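Local coordinates for dihydroorotase (Campylobacter jejuni subsp. jejuni, PDB 3PNU), which probably catalyses the reversible cyclisation of N-carbamoyl-L-aspartate to dihydroorotate in pyrimidine biosynthesis, using two zinc ions per subunit, at residues 97-106 and 137-148. Residues are numbered along the deposited sequence; the frame is centred on the assembly and turned at random.
Sequences FKNYDEKFLY and YLKPTLEAMSDL
T141 OG1 donates to the backbone carbonyl oxygen Y100 O at 2.6 Å, the shortest polar bond between 97-106 and 137-148. The hydroxyl meets the carbonyl off its C=O line, at 146°, and slightly tilted from the carbonyl plane. With chi1 at -52°, OG1 is turned to this carbonyl while CG2, anti to the backbone N, reaches F97 CE1 at 3.9 Å. The F97 ring meets L138 CD2 (3.6 Å from CZ) and L142 CD2 obliquely, and both F97 and L142 also touch L152 of strand 152-154. Near the start of 137-148, the N99 amide lies over one face of the Y137 ring, the planes almost perpendicular, with N99 ND2 3.1 Å from Y137 CZ. Beyond T141, the axes of helices 102-106 and 137-147 approach to 9.4 Å with a crossing angle of -32°, running in broadly the same direction. E102 CA and A144 CA are 5.3 Å apart, consistent with the small A144 side chain allowing this approach; A144 CB meets L105 CD1 tightly at 3.3 Å, and L148 CD1 packs on L105 CB at 3.5 Å. D101 caps helix 102-106 by accepting from F104 N. In this TIM-barrel enzyme the contact joins two outer helices and the loop after strand 90-93. The T141 hydroxyl satisfies a carbonyl next to the N-cap residue while its methyl joins the F97 cluster, so one residue ties loop to helix by polar and apolar contact.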
# COMPACT_ATOMS: atom_id res chain seq x y z
N PHE A 97 -20.78 -10.03 -16.31
CA PHE A 97 -22.05 -9.33 -16.28
C PHE A 97 -22.22 -8.20 -17.28
O PHE A 97 -21.31 -7.43 -17.53
CB PHE A 97 -22.33 -8.75 -14.89
CG PHE A 97 -23.67 -8.12 -14.79
CD1 PHE A 97 -24.74 -8.82 -14.30
CD2 PHE A 97 -23.89 -6.83 -15.23
CE1 PHE A 97 -25.99 -8.24 -14.21
CE2 PHE A 97 -25.14 -6.24 -15.16
CZ PHE A 97 -26.18 -6.94 -14.64
N LYS A 98 -23.43 -8.13 -17.82
CA LYS A 98 -23.88 -7.06 -18.71
C LYS A 98 -25.40 -7.21 -18.69
O LYS A 98 -25.90 -8.13 -18.04
CB LYS A 98 -23.30 -7.16 -20.13
CG LYS A 98 -23.96 -8.19 -21.03
CD LYS A 98 -23.44 -8.05 -22.46
CE LYS A 98 -24.35 -8.78 -23.44
NZ LYS A 98 -23.89 -8.65 -24.86
N ASN A 99 -26.13 -6.36 -19.39
CA ASN A 99 -27.61 -6.37 -19.36
C ASN A 99 -28.31 -7.47 -20.15
O ASN A 99 -29.17 -7.18 -20.98
CB ASN A 99 -28.15 -5.03 -19.85
CG ASN A 99 -27.59 -3.87 -19.08
OD1 ASN A 99 -27.25 -4.00 -17.90
ND2 ASN A 99 -27.49 -2.73 -19.74
N TYR A 100 -27.98 -8.73 -19.89
CA TYR A 100 -28.59 -9.83 -20.61
C TYR A 100 -30.12 -9.79 -20.43
O TYR A 100 -30.60 -9.31 -19.42
CB TYR A 100 -28.07 -11.16 -20.09
CG TYR A 100 -26.57 -11.35 -20.18
CD1 TYR A 100 -25.76 -11.38 -19.03
CD2 TYR A 100 -25.95 -11.52 -21.40
CE1 TYR A 100 -24.38 -11.58 -19.12
CE2 TYR A 100 -24.58 -11.72 -21.50
CZ TYR A 100 -23.80 -11.74 -20.36
OH TYR A 100 -22.44 -11.93 -20.50
N ASP A 101 -30.86 -10.28 -21.43
CA ASP A 101 -32.34 -10.34 -21.34
C ASP A 101 -32.81 -11.73 -20.88
O ASP A 101 -32.02 -12.67 -20.83
CB ASP A 101 -32.97 -9.98 -22.69
CG ASP A 101 -32.59 -10.94 -23.79
OD1 ASP A 101 -32.58 -12.17 -23.56
OD2 ASP A 101 -32.31 -10.47 -24.90
N GLU A 102 -34.09 -11.85 -20.58
CA GLU A 102 -34.65 -13.11 -20.08
C GLU A 102 -34.40 -14.25 -21.06
O GLU A 102 -33.93 -15.33 -20.66
CB GLU A 102 -36.14 -12.96 -19.77
CG GLU A 102 -36.76 -14.09 -18.94
CD GLU A 102 -36.91 -15.43 -19.68
OE1 GLU A 102 -37.04 -16.48 -19.00
OE2 GLU A 102 -36.89 -15.44 -20.94
N LYS A 103 -34.69 -14.01 -22.33
CA LYS A 103 -34.51 -15.05 -23.35
C LYS A 103 -33.08 -15.60 -23.33
O LYS A 103 -32.88 -16.81 -23.34
CB LYS A 103 -34.88 -14.52 -24.75
CG LYS A 103 -34.73 -15.57 -25.85
CD LYS A 103 -35.38 -15.18 -27.19
CE LYS A 103 -35.39 -16.39 -28.13
NZ LYS A 103 -36.12 -16.15 -29.42
N PHE A 104 -32.09 -14.73 -23.28
CA PHE A 104 -30.71 -15.21 -23.26
C PHE A 104 -30.37 -15.97 -21.98
O PHE A 104 -29.65 -16.98 -22.01
CB PHE A 104 -29.72 -14.06 -23.43
CG PHE A 104 -28.29 -14.49 -23.24
CD1 PHE A 104 -27.54 -14.92 -24.32
CD2 PHE A 104 -27.71 -14.49 -21.98
CE1 PHE A 104 -26.22 -15.32 -24.15
CE2 PHE A 104 -26.40 -14.89 -21.81
CZ PHE A 104 -25.66 -15.30 -22.89
N LEU A 105 -30.89 -15.48 -20.85
CA LEU A 105 -30.63 -16.10 -19.56
C LEU A 105 -31.25 -17.48 -19.48
O LEU A 105 -30.64 -18.40 -18.94
CB LEU A 105 -31.14 -15.21 -18.41
CG LEU A 105 -30.36 -13.91 -18.17
CD1 LEU A 105 -31.06 -13.03 -17.14
CD2 LEU A 105 -28.94 -14.21 -17.75
N TYR A 106 -32.46 -17.64 -20.02
CA TYR A 106 -33.13 -18.94 -20.00
C TYR A 106 -32.34 -20.02 -20.74
O TYR A 106 -32.35 -21.18 -20.34
CB TYR A 106 -34.56 -18.87 -20.57
CG TYR A 106 -35.22 -20.24 -20.64
CD1 TYR A 106 -35.91 -20.76 -19.54
CD2 TYR A 106 -35.14 -21.02 -21.79
CE1 TYR A 106 -36.50 -22.01 -19.60
CE2 TYR A 106 -35.73 -22.27 -21.86
CZ TYR A 106 -36.41 -22.76 -20.76
OH TYR A 106 -37.00 -24.01 -20.83
N TYR A 137 -32.16 0.33 -14.96
CA TYR A 137 -31.18 -0.14 -15.92
C TYR A 137 -30.85 -1.65 -15.70
O TYR A 137 -30.74 -2.41 -16.65
CB TYR A 137 -29.94 0.73 -15.77
CG TYR A 137 -28.77 0.36 -16.61
CD1 TYR A 137 -28.73 0.69 -17.97
CD2 TYR A 137 -27.66 -0.28 -16.05
CE1 TYR A 137 -27.63 0.37 -18.75
CE2 TYR A 137 -26.55 -0.60 -16.82
CZ TYR A 137 -26.54 -0.27 -18.17
OH TYR A 137 -25.44 -0.59 -18.94
N LEU A 138 -30.72 -2.06 -14.44
CA LEU A 138 -30.40 -3.45 -14.12
C LEU A 138 -31.64 -4.33 -13.88
O LEU A 138 -31.53 -5.54 -13.87
CB LEU A 138 -29.54 -3.49 -12.85
CG LEU A 138 -28.18 -2.81 -12.90
CD1 LEU A 138 -27.61 -2.68 -11.50
CD2 LEU A 138 -27.22 -3.55 -13.84
N LYS A 139 -32.81 -3.73 -13.70
CA LYS A 139 -33.98 -4.53 -13.34
C LYS A 139 -34.33 -5.75 -14.20
O LYS A 139 -34.47 -6.86 -13.67
CB LYS A 139 -35.22 -3.65 -13.13
CG LYS A 139 -36.47 -4.44 -12.75
CD LYS A 139 -37.58 -3.58 -12.14
CE LYS A 139 -37.24 -3.16 -10.71
NZ LYS A 139 -38.32 -2.33 -10.09
N PRO A 140 -34.48 -5.58 -15.51
CA PRO A 140 -34.86 -6.76 -16.30
C PRO A 140 -33.95 -7.97 -16.09
O PRO A 140 -34.43 -9.08 -15.87
CB PRO A 140 -34.78 -6.25 -17.75
CG PRO A 140 -34.96 -4.77 -17.64
CD PRO A 140 -34.27 -4.39 -16.36
N THR A 141 -32.65 -7.73 -16.15
CA THR A 141 -31.66 -8.78 -15.98
C THR A 141 -31.67 -9.42 -14.59
O THR A 141 -31.71 -10.65 -14.48
CB THR A 141 -30.28 -8.23 -16.22
OG1 THR A 141 -30.27 -7.55 -17.47
CG2 THR A 141 -29.22 -9.35 -16.18
N LEU A 142 -31.65 -8.61 -13.54
CA LEU A 142 -31.63 -9.17 -12.18
C LEU A 142 -32.91 -9.91 -11.81
O LEU A 142 -32.88 -10.85 -10.99
CB LEU A 142 -31.29 -8.09 -11.14
CG LEU A 142 -29.91 -7.42 -11.32
CD1 LEU A 142 -29.67 -6.44 -10.19
CD2 LEU A 142 -28.81 -8.43 -11.38
N GLU A 143 -34.03 -9.50 -12.40
CA GLU A 143 -35.30 -10.18 -12.15
C GLU A 143 -35.34 -11.53 -12.83
O GLU A 143 -35.84 -12.49 -12.27
CB GLU A 143 -36.50 -9.32 -12.56
CG GLU A 143 -36.78 -8.20 -11.57
CD GLU A 143 -38.06 -7.43 -11.87
OE1 GLU A 143 -38.59 -7.53 -13.02
OE2 GLU A 143 -38.54 -6.71 -10.96
N ALA A 144 -34.83 -11.60 -14.05
CA ALA A 144 -34.76 -12.87 -14.77
C ALA A 144 -33.83 -13.79 -13.98
O ALA A 144 -34.16 -14.97 -13.75
CB ALA A 144 -34.24 -12.67 -16.17
N MET A 145 -32.69 -13.26 -13.53
CA MET A 145 -31.73 -14.06 -12.76
C MET A 145 -32.39 -14.58 -11.52
O MET A 145 -32.16 -15.72 -11.11
CB MET A 145 -30.49 -13.26 -12.38
CG MET A 145 -29.57 -13.02 -13.55
SD MET A 145 -28.06 -12.14 -13.10
CE MET A 145 -27.28 -13.26 -11.93
N SER A 146 -33.22 -13.74 -10.92
CA SER A 146 -33.93 -14.09 -9.71
C SER A 146 -34.90 -15.24 -10.03
O SER A 146 -34.87 -16.29 -9.39
CB SER A 146 -34.63 -12.84 -9.16
OG SER A 146 -35.11 -13.05 -7.84
N ASP A 147 -35.74 -15.04 -11.05
CA ASP A 147 -36.73 -16.05 -11.46
C ASP A 147 -36.06 -17.38 -11.81
O ASP A 147 -36.52 -18.45 -11.37
CB ASP A 147 -37.55 -15.55 -12.67
CG ASP A 147 -38.42 -14.31 -12.33
OD1 ASP A 147 -38.65 -14.05 -11.13
OD2 ASP A 147 -38.88 -13.62 -13.27
N LEU A 148 -34.96 -17.31 -12.58
CA LEU A 148 -34.21 -18.49 -13.03
C LEU A 148 -33.22 -19.06 -11.99
O LEU A 148 -32.42 -19.96 -12.29
CB LEU A 148 -33.45 -18.15 -14.32
CG LEU A 148 -34.30 -17.69 -15.51
CD1 LEU A 148 -33.39 -17.30 -16.70
CD2 LEU A 148 -35.28 -18.78 -15.92